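Local structure of L protein (CAS virus, 5MV0) at residues P5-L10 and Y35-S40; E145-N150 and L191-F196; L158-K163 and S201-T206. The protein probably serves, through this N-terminal domain of the viral polymerase, as the endonuclease in cap-snatching, cutting capped host RNA to prime viral transcription. All blocks are in the same frame, centred on the assembly; numbering follows the deposited sequence.

How the contacts relate
Contacts 1 and 3 lie among the helices; contact 2 joins the loop after strand 137-145 to the turn that follows helix 181-192. Along the chain contact 1 closes before the other two open. Contacts 2 and 3 interleave: 145-150 and 158-163 come first, then 191-196 and 201-206. Between centres, contact 3 is about 11 Å from contact 1 and about 13 Å from contact 2. Contacts 1 and 2 are about 20 Å apart between centres and do not touch. Leu9 and Leu10 of contact 1 pack on contact 3, and Tyr194 of contact 2 packs on Phe159 and Leu162. Helix 155-170 thus joins the N-terminal helices to the C-terminal segments.

Contact 1: residues P5-L10 and Y35-S40; sequences PDTNLL and YKLAMS
Leu37 points from helix 34-57 toward helix 4-20 and is met there by Thr7 and Leu10. Its CD2 methyl does most of the touching. This Leu37 methyl lies 3.6 Å from CG2 of Thr7 and 3.4 Å from the Thr7 carbonyl O. It therefore meets a methyl and a backbone oxygen of the same residue. The Thr7 and Leu37 side chains cross at a slant. Leu10 comes in alongside instead, one turn further on. The Leu10 and Leu37 side chains lie side by side and run opposite ways, with Leu10 CD2 3.8 Å from Leu37 CG. Both leucines hold CG anti to their own backbone N (chi1 179° in Leu10, -177° in Leu37), which sends each side chain across the gap. Leu10 CD2 also comes within 4.1 Å of Ala38 CA.

The two short helix segments approach to 10.3 Å between axes, at an angle of 42°. This is apolar helix-helix packing within the arenavirus cap-snatching domain. Helix 155-170 runs alongside, and its Ile168 packs on both Thr7 and Leu10.

Thr7 OG1 turns back to the carbonyl O of Met3, just ahead of helix 4-20. The Thr7 methyl is left for Leu37. The contact is thus held by dispersion and by burial of apolar surface, with the one side-chain polar group satisfied locally.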
loop_
_atom_site.group_PDB
_atom_site.type_symbol
_atom_site.label_atom_id
_atom_site.label_comp_id
_atom_site.label_asym_id
_atom_site.label_seq_id
_atom_site.Cartn_x
_atom_site.Cartn_y
_atom_site.Cartn_z
ATOM N N PRO B 5 -1.771 -20.038 11.554
ATOM C CA PRO B 5 -2.677 -19.772 10.419
ATOM C C PRO B 5 -3.375 -18.420 10.504
ATOM O O PRO B 5 -3.375 -17.669 9.521
ATOM C CB PRO B 5 -3.664 -20.946 10.484
ATOM C CG PRO B 5 -2.923 -22.019 11.181
ATOM C CD PRO B 5 -2.086 -21.325 12.202
ATOM N N ASP B 6 -3.971 -18.084 11.653
ATOM C CA ASP B 6 -4.607 -16.775 11.785
ATOM C C ASP B 6 -3.594 -15.650 11.633
ATOM O O ASP B 6 -3.880 -14.626 10.999
ATOM C CB ASP B 6 -5.310 -16.651 13.137
ATOM C CG ASP B 6 -6.620 -17.427 13.200
ATOM O OD1 ASP B 6 -7.136 -17.850 12.142
ATOM O OD2 ASP B 6 -7.137 -17.604 14.328
ATOM N N THR B 7 -2.412 -15.808 12.231
ATOM C CA THR B 7 -1.403 -14.755 12.158
ATOM C C THR B 7 -0.921 -14.541 10.725
ATOM O O THR B 7 -0.766 -13.397 10.280
ATOM C CB THR B 7 -0.226 -15.086 13.081
ATOM O OG1 THR B 7 -0.693 -15.139 14.438
ATOM C CG2 THR B 7 0.852 -14.020 12.975
ATOM N N ASN B 8 -0.676 -15.626 9.988
ATOM C CA ASN B 8 -0.241 -15.483 8.597
ATOM C C ASN B 8 -1.309 -14.810 7.753
ATOM O O ASN B 8 -1.001 -14.021 6.845
ATOM C CB ASN B 8 0.092 -16.846 8.003
ATOM C CG ASN B 8 1.391 -17.398 8.533
ATOM O OD1 ASN B 8 2.265 -16.646 8.971
ATOM N ND2 ASN B 8 1.530 -18.719 8.496
ATOM N N LEU B 9 -2.571 -15.142 8.015
ATOM C CA LEU B 9 -3.664 -14.548 7.262
ATOM C C LEU B 9 -3.819 -13.069 7.596
ATOM O O LEU B 9 -4.036 -12.240 6.706
ATOM C CB LEU B 9 -4.954 -15.316 7.551
ATOM C CG LEU B 9 -6.163 -14.988 6.667
ATOM C CD1 LEU B 9 -5.823 -15.191 5.161
ATOM C CD2 LEU B 9 -7.377 -15.833 7.071
ATOM N N LEU B 10 -3.706 -12.716 8.877
ATOM C CA LEU B 10 -3.841 -11.314 9.263
ATOM C C LEU B 10 -2.721 -10.465 8.665
ATOM O O LEU B 10 -2.950 -9.313 8.282
ATOM C CB LEU B 10 -3.877 -11.204 10.791
ATOM C CG LEU B 10 -4.002 -9.805 11.406
ATOM C CD1 LEU B 10 -5.257 -9.100 10.896
ATOM C CD2 LEU B 10 -4.034 -9.931 12.925
ATOM N N TYR B 35 0.489 -11.358 19.088
ATOM C CA TYR B 35 -0.194 -10.351 19.894
ATOM C C TYR B 35 0.129 -8.955 19.404
ATOM O O TYR B 35 -0.749 -8.086 19.370
ATOM C CB TYR B 35 0.178 -10.483 21.371
ATOM C CG TYR B 35 -0.422 -11.697 22.040
ATOM C CD1 TYR B 35 -0.055 -12.050 23.334
ATOM C CD2 TYR B 35 -1.359 -12.489 21.380
ATOM C CE1 TYR B 35 -0.598 -13.158 23.950
ATOM C CE2 TYR B 35 -1.914 -13.602 21.990
ATOM C CZ TYR B 35 -1.527 -13.930 23.277
ATOM O OH TYR B 35 -2.066 -15.031 23.893
ATOM N N LYS B 36 1.391 -8.719 19.046
ATOM C CA LYS B 36 1.767 -7.428 18.497
ATOM C C LYS B 36 1.047 -7.175 17.182
ATOM O O LYS B 36 0.608 -6.053 16.905
ATOM C CB LYS B 36 3.279 -7.388 18.308
ATOM C CG LYS B 36 3.859 -6.011 18.241
ATOM C CD LYS B 36 5.365 -6.083 18.452
ATOM C CE LYS B 36 5.996 -4.714 18.355
ATOM N NZ LYS B 36 7.441 -4.821 18.660
ATOM N N LEU B 37 0.932 -8.211 16.351
ATOM C CA LEU B 37 0.209 -8.070 15.092
ATOM C C LEU B 37 -1.265 -7.790 15.336
ATOM O O LEU B 37 -1.874 -6.952 14.650
ATOM C CB LEU B 37 0.375 -9.336 14.256
ATOM C CG LEU B 37 -0.281 -9.286 12.871
ATOM C CD1 LEU B 37 0.465 -8.318 11.963
ATOM C CD2 LEU B 37 -0.326 -10.664 12.261
ATOM N N ALA B 38 -1.866 -8.491 16.302
ATOM C CA ALA B 38 -3.277 -8.257 16.595
ATOM C C ALA B 38 -3.513 -6.818 17.024
ATOM O O ALA B 38 -4.498 -6.194 16.606
ATOM C CB ALA B 38 -3.784 -9.225 17.677
ATOM N N MET B 39 -2.617 -6.262 17.853
ATOM C CA MET B 39 -2.835 -4.887 18.302
ATOM C C MET B 39 -2.627 -3.897 17.163
ATOM O O MET B 39 -3.332 -2.881 17.077
ATOM C CB MET B 39 -1.925 -4.560 19.496
ATOM C CG MET B 39 -2.229 -5.374 20.789
ATOM S SD MET B 39 -3.985 -5.704 21.150
ATOM C CE MET B 39 -4.599 -4.051 21.491
ATOM N N SER B 40 -1.689 -4.179 16.260
ATOM C CA SER B 40 -1.518 -3.312 15.096
ATOM C C SER B 40 -2.761 -3.336 14.207
ATOM O O SER B 40 -3.178 -2.297 13.681
ATOM C CB SER B 40 -0.266 -3.735 14.314
ATOM O OG SER B 40 -0.229 -3.093 13.047
#

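Contact 2: residues E145-N150 and L191-F196; sequences ETKPRN and LTTYDF
Lys147 reaches across to Thr193 and Tyr194 and sets its ammonium group over the ring of Tyr194. This is the tight part of the contact. Lys147 NZ stands 3.5 Å from the centroid of the Tyr194 ring and only 2° off the ring normal. It is a centred cation-pi contact, with NZ nearly equidistant from all six ring carbons. The lysine chain runs extended until it bends at its last torsion (chi4 -68°), which turns NZ toward its partners. Lys147 NZ donates to Thr193 OG1 at 2.9 Å and, weakly, to the Thr193 carbonyl O at 3.1 Å. Thr193 OG1 also bonds Ser190 O, in the last turn of helix 181-192. Phe159 meets the Tyr194 ring edge-to-face.

The remainder is looser. Pro148 CD only approaches Tyr194 OH, at 4.3 Å. Lys147 and Thr193 remain partly exposed, whereas the Tyr194 ring under the ammonium is buried.

Within 145-150, Arg149 grips Glu145 side-on. Arg149 NE and NH2 each donate to one Glu145 oxygen, in the guanidinium plane, with Arg149 NH2 2.8 Å from Glu145 OE2. Arg149 NH1 also pairs with Asp56 of helix 34-57. The contact joins the loop leaving strand 137-145 to the turn before helix 196-200, where Asp195 is the N-cap. The strand and its loop belong to the cap-snatching domain, whose family falls in the PDDEXK nuclease clan.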
loop_
_atom_site.group_PDB
_atom_site.type_symbol
_atom_site.label_atom_id
_atom_site.label_comp_id
_atom_site.label_asym_id
_atom_site.label_seq_id
_atom_site.Cartn_x
_atom_site.Cartn_y
_atom_site.Cartn_z
ATOM N N GLU B 145 -19.257 6.081 15.479
ATOM C CA GLU B 145 -20.114 5.290 14.608
ATOM C C GLU B 145 -19.968 3.805 14.897
ATOM O O GLU B 145 -18.981 3.355 15.485
ATOM C CB GLU B 145 -19.807 5.608 13.138
ATOM C CG GLU B 145 -20.369 6.963 12.793
ATOM C CD GLU B 145 -19.935 7.485 11.454
ATOM O OE1 GLU B 145 -19.087 6.841 10.796
ATOM O OE2 GLU B 145 -20.442 8.561 11.073
ATOM N N THR B 146 -20.969 3.038 14.514
ATOM C CA THR B 146 -20.990 1.618 14.779
ATOM C C THR B 146 -19.895 0.828 14.153
ATOM O O THR B 146 -19.398 -0.054 14.734
ATOM C CB THR B 146 -22.320 0.937 14.364
ATOM O OG1 THR B 146 -23.408 1.700 14.824
ATOM C CG2 THR B 146 -22.429 -0.274 15.001
ATOM N N LYS B 147 -19.562 1.184 12.938
ATOM C CA LYS B 147 -18.555 0.502 12.141
ATOM C C LYS B 147 -17.589 1.530 11.578
ATOM O O LYS B 147 -17.965 2.686 11.363
ATOM C CB LYS B 147 -19.186 -0.288 10.980
ATOM C CG LYS B 147 -19.952 -1.539 11.410
ATOM C CD LYS B 147 -20.568 -2.234 10.202
ATOM C CE LYS B 147 -21.661 -3.223 10.604
ATOM N NZ LYS B 147 -21.157 -4.416 11.328
ATOM N N PRO B 148 -16.346 1.142 11.320
ATOM C CA PRO B 148 -15.397 2.105 10.754
ATOM C C PRO B 148 -15.801 2.456 9.333
ATOM O O PRO B 148 -16.292 1.611 8.584
ATOM C CB PRO B 148 -14.056 1.367 10.804
ATOM C CG PRO B 148 -14.408 -0.073 10.867
ATOM C CD PRO B 148 -15.736 -0.177 11.554
ATOM N N ARG B 149 -15.643 3.727 8.989
ATOM C CA ARG B 149 -15.793 4.141 7.601
ATOM C C ARG B 149 -14.669 3.522 6.781
ATOM O O ARG B 149 -13.489 3.715 7.090
ATOM C CB ARG B 149 -15.761 5.659 7.503
ATOM C CG ARG B 149 -16.940 6.331 8.207
ATOM C CD ARG B 149 -17.156 7.753 7.696
ATOM N NE ARG B 149 -18.107 8.480 8.535
ATOM C CZ ARG B 149 -18.420 9.767 8.385
ATOM N NH1 ARG B 149 -17.874 10.482 7.412
ATOM N NH2 ARG B 149 -19.292 10.335 9.207
ATOM N N ASN B 150 -15.015 2.766 5.750
ATOM C CA ASN B 150 -13.974 2.021 5.055
ATOM C C ASN B 150 -13.423 2.735 3.823
ATOM O O ASN B 150 -12.305 2.419 3.398
ATOM C CB ASN B 150 -14.492 0.625 4.696
ATOM C CG ASN B 150 -15.715 0.665 3.814
ATOM O OD1 ASN B 150 -16.786 1.095 4.238
ATOM N ND2 ASN B 150 -15.579 0.159 2.596
ATOM N N LEU B 191 -17.923 -7.322 16.858
ATOM C CA LEU B 191 -17.962 -8.504 16.003
ATOM C C LEU B 191 -19.392 -8.991 15.806
ATOM O O LEU B 191 -19.768 -9.384 14.693
ATOM C CB LEU B 191 -17.082 -9.617 16.584
ATOM C CG LEU B 191 -16.747 -10.812 15.684
ATOM C CD1 LEU B 191 -16.008 -10.382 14.418
ATOM C CD2 LEU B 191 -15.945 -11.901 16.419
ATOM N N THR B 192 -20.216 -8.954 16.866
ATOM C CA THR B 192 -21.582 -9.473 16.756
ATOM C C THR B 192 -22.479 -8.619 15.863
ATOM O O THR B 192 -23.599 -9.043 15.561
ATOM C CB THR B 192 -22.255 -9.601 18.133
ATOM O OG1 THR B 192 -22.485 -8.297 18.680
ATOM C CG2 THR B 192 -21.382 -10.395 19.090
ATOM N N THR B 193 -22.046 -7.431 15.451
ATOM C CA THR B 193 -22.866 -6.614 14.563
ATOM C C THR B 193 -22.687 -6.966 13.087
ATOM O O THR B 193 -23.386 -6.397 12.241
ATOM C CB THR B 193 -22.579 -5.121 14.776
ATOM O OG1 THR B 193 -21.323 -4.773 14.182
ATOM C CG2 THR B 193 -22.556 -4.784 16.267
ATOM N N TYR B 194 -21.781 -7.876 12.751
ATOM C CA TYR B 194 -21.650 -8.313 11.368
ATOM C C TYR B 194 -22.599 -9.473 11.083
ATOM O O TYR B 194 -23.033 -10.188 11.986
ATOM C CB TYR B 194 -20.212 -8.723 11.067
ATOM C CG TYR B 194 -19.275 -7.549 10.949
ATOM C CD1 TYR B 194 -19.032 -6.952 9.714
ATOM C CD2 TYR B 194 -18.638 -7.029 12.070
ATOM C CE1 TYR B 194 -18.180 -5.872 9.597
ATOM C CE2 TYR B 194 -17.783 -5.948 11.963
ATOM C CZ TYR B 194 -17.558 -5.374 10.728
ATOM O OH TYR B 194 -16.704 -4.298 10.627
ATOM N N ASP B 195 -22.907 -9.662 9.804
ATOM C CA ASP B 195 -23.852 -10.696 9.408
ATOM C C ASP B 195 -23.253 -12.094 9.570
ATOM O O ASP B 195 -22.032 -12.298 9.549
ATOM C CB ASP B 195 -24.295 -10.478 7.958
ATOM C CG ASP B 195 -23.129 -10.424 7.002
ATOM O OD1 ASP B 195 -22.767 -11.470 6.432
ATOM O OD2 ASP B 195 -22.552 -9.333 6.831
ATOM N N PHE B 196 -24.155 -13.068 9.715
ATOM C CA PHE B 196 -23.770 -14.458 9.937
ATOM C C PHE B 196 -22.916 -15.005 8.800
ATOM O O PHE B 196 -22.023 -15.828 9.038
ATOM C CB PHE B 196 -25.038 -15.301 10.116
ATOM C CG PHE B 196 -24.784 -16.768 10.342
ATOM C CD1 PHE B 196 -24.473 -17.245 11.603
ATOM C CD2 PHE B 196 -24.909 -17.678 9.295
ATOM C CE1 PHE B 196 -24.257 -18.590 11.813
ATOM C CE2 PHE B 196 -24.704 -19.029 9.500
ATOM C CZ PHE B 196 -24.376 -19.488 10.759
#

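Contact 3: residues L158-K163 and S201-T206; sequences LFELLK and SEFSGT
Glu160 and Phe203 meet face on, and their packing makes up most of the contact. The first kind of interaction is CH-pi. CG of Glu160 lies over the centre of the Phe203 ring, 3.7 Å from the centroid and 8° off the normal. The glutamate chain bends at chi2 (-64°), and this fold lays the carboxylate back along the phenylalanine. The second kind is a stack of flat groups. The carboxylate and ring planes are only 9° apart. The carboxylate sits toward the root of the ring, with Glu160 CD 3.5 Å from Phe203 CG and Glu160 OE2 3.3 Å from Phe203 CB. On the opposite face, Gly205 N stands 3.3 Å above the plane of the Phe203 ring, near its rim. The ring is thus held between the glutamate of helix 155-170 and the backbone of its own loop. Phe203 also touches Val13 of helix 4-20 and packs on Asp32 of a neighbouring subunit.

The third kind is polar and runs through water. Lys163 stretches out fully extended toward Ser201, but Lys163 NZ stops 4.5 Å from Ser201 O. A water bridges the step, 2.8 Å from Lys163 NZ, from which it accepts, and 2.7 Å from Ser201 O. Lys163 NZ also bonds Leu199 O, near the end of helix 196-200.

Outside the two segments, Arg156 forms a salt bridge from its NE to Glu160 OE2 and bonds Ser201 OG through its NH2. The C-terminal loop after helix 196-200 is in this way laid on helix 155-170 of the cap-snatching domain. With Arg156 beside it, the buried Glu160 carboxylate is probably kept ionised. The same side chain combines a carboxylate whose charge is probably balanced by Arg156 with an apolar CG that packs on the aromatic face.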
loop_
_atom_site.group_PDB
_atom_site.type_symbol
_atom_site.label_atom_id
_atom_site.label_comp_id
_atom_site.label_asym_id
_atom_site.label_seq_id
_atom_site.Cartn_x
_atom_site.Cartn_y
_atom_site.Cartn_z
ATOM N N LEU B 158 -11.735 -4.765 6.572
ATOM C CA LEU B 158 -11.963 -4.201 7.902
ATOM C C LEU B 158 -12.516 -5.249 8.844
ATOM O O LEU B 158 -12.156 -5.286 10.031
ATOM C CB LEU B 158 -12.938 -3.025 7.841
ATOM C CG LEU B 158 -12.440 -1.598 7.622
ATOM C CD1 LEU B 158 -11.532 -1.122 8.780
ATOM C CD2 LEU B 158 -11.735 -1.500 6.300
ATOM N N PHE B 159 -13.446 -6.067 8.349
ATOM C CA PHE B 159 -13.987 -7.159 9.147
ATOM C C PHE B 159 -12.893 -8.136 9.560
ATOM O O PHE B 159 -12.833 -8.563 10.717
ATOM C CB PHE B 159 -15.082 -7.904 8.374
ATOM C CG PHE B 159 -15.443 -9.218 9.008
ATOM C CD1 PHE B 159 -16.234 -9.245 10.156
ATOM C CD2 PHE B 159 -14.938 -10.416 8.512
ATOM C CE1 PHE B 159 -16.538 -10.454 10.781
ATOM C CE2 PHE B 159 -15.237 -11.626 9.135
ATOM C CZ PHE B 159 -16.044 -11.648 10.259
ATOM N N GLU B 160 -12.035 -8.531 8.612
ATOM C CA GLU B 160 -11.000 -9.517 8.925
ATOM C C GLU B 160 -9.998 -8.992 9.945
ATOM O O GLU B 160 -9.465 -9.776 10.742
ATOM C CB GLU B 160 -10.269 -9.950 7.649
ATOM C CG GLU B 160 -11.140 -10.737 6.694
ATOM C CD GLU B 160 -11.606 -12.065 7.278
ATOM O OE1 GLU B 160 -10.868 -12.660 8.085
ATOM O OE2 GLU B 160 -12.722 -12.511 6.940
ATOM N N LEU B 161 -9.709 -7.686 9.932
ATOM C CA LEU B 161 -8.850 -7.126 10.976
ATOM C C LEU B 161 -9.432 -7.425 12.346
ATOM O O LEU B 161 -8.717 -7.816 13.274
ATOM C CB LEU B 161 -8.703 -5.611 10.810
ATOM C CG LEU B 161 -7.920 -5.066 9.624
ATOM C CD1 LEU B 161 -7.864 -3.558 9.764
ATOM C CD2 LEU B 161 -6.504 -5.684 9.607
ATOM N N LEU B 162 -10.744 -7.264 12.470
ATOM C CA LEU B 162 -11.424 -7.453 13.747
ATOM C C LEU B 162 -11.526 -8.933 14.111
ATOM O O LEU B 162 -11.205 -9.328 15.237
ATOM C CB LEU B 162 -12.808 -6.808 13.661
ATOM C CG LEU B 162 -13.754 -6.942 14.864
ATOM C CD1 LEU B 162 -13.226 -6.140 16.050
ATOM C CD2 LEU B 162 -15.179 -6.504 14.470
ATOM N N LYS B 163 -11.976 -9.770 13.173
ATOM C CA LYS B 163 -12.171 -11.181 13.485
ATOM C C LYS B 163 -10.845 -11.890 13.759
ATOM O O LYS B 163 -10.754 -12.709 14.685
ATOM C CB LYS B 163 -12.902 -11.890 12.343
ATOM C CG LYS B 163 -12.992 -13.389 12.615
ATOM C CD LYS B 163 -13.598 -14.165 11.499
ATOM C CE LYS B 163 -13.726 -15.621 11.913
ATOM N NZ LYS B 163 -14.395 -16.413 10.845
ATOM N N SER B 201 -17.929 -17.423 6.982
ATOM C CA SER B 201 -17.393 -17.840 5.697
ATOM C C SER B 201 -15.869 -17.909 5.744
ATOM O O SER B 201 -15.213 -17.179 6.491
ATOM C CB SER B 201 -17.829 -16.876 4.598
ATOM O OG SER B 201 -17.276 -15.599 4.850
ATOM N N GLU B 202 -15.307 -18.798 4.932
ATOM C CA GLU B 202 -13.858 -18.892 4.844
ATOM C C GLU B 202 -13.306 -17.656 4.146
ATOM O O GLU B 202 -13.912 -17.127 3.214
ATOM C CB GLU B 202 -13.440 -20.161 4.094
ATOM C CG GLU B 202 -12.138 -20.006 3.301
ATOM C CD GLU B 202 -11.408 -21.320 3.067
ATOM O OE1 GLU B 202 -11.840 -22.353 3.627
ATOM O OE2 GLU B 202 -10.393 -21.314 2.330
ATOM N N PHE B 203 -12.169 -17.169 4.631
ATOM C CA PHE B 203 -11.462 -16.064 4.005
ATOM C C PHE B 203 -10.044 -16.520 3.710
ATOM O O PHE B 203 -9.369 -17.069 4.587
ATOM C CB PHE B 203 -11.443 -14.813 4.892
ATOM C CG PHE B 203 -10.664 -13.670 4.296
ATOM C CD1 PHE B 203 -11.231 -12.858 3.318
ATOM C CD2 PHE B 203 -9.362 -13.412 4.705
ATOM C CE1 PHE B 203 -10.508 -11.805 2.751
ATOM C CE2 PHE B 203 -8.642 -12.369 4.147
ATOM C CZ PHE B 203 -9.218 -11.565 3.166
ATOM N N SER B 204 -9.595 -16.308 2.478
ATOM C CA SER B 204 -8.296 -16.822 2.083
ATOM C C SER B 204 -7.282 -15.735 1.750
ATOM O O SER B 204 -6.123 -16.066 1.474
ATOM C CB SER B 204 -8.450 -17.777 0.892
ATOM O OG SER B 204 -8.935 -17.084 -0.245
ATOM N N GLY B 205 -7.664 -14.451 1.781
ATOM C CA GLY B 205 -6.662 -13.417 1.504
ATOM C C GLY B 205 -6.230 -13.415 0.045
ATOM O O GLY B 205 -6.894 -13.982 -0.824
ATOM N N THR B 206 -5.091 -12.776 -0.226
ATOM C CA THR B 206 -4.642 -12.676 -1.615
ATOM C C THR B 206 -3.770 -13.868 -1.997
ATOM O O THR B 206 -3.083 -14.459 -1.163
ATOM C CB THR B 206 -3.862 -11.386 -1.900
ATOM O OG1 THR B 206 -2.570 -11.430 -1.274
ATOM C CG2 THR B 206 -4.632 -10.142 -1.432
HETATM O O HOH W 1 -15.104 -15.243 8.438
#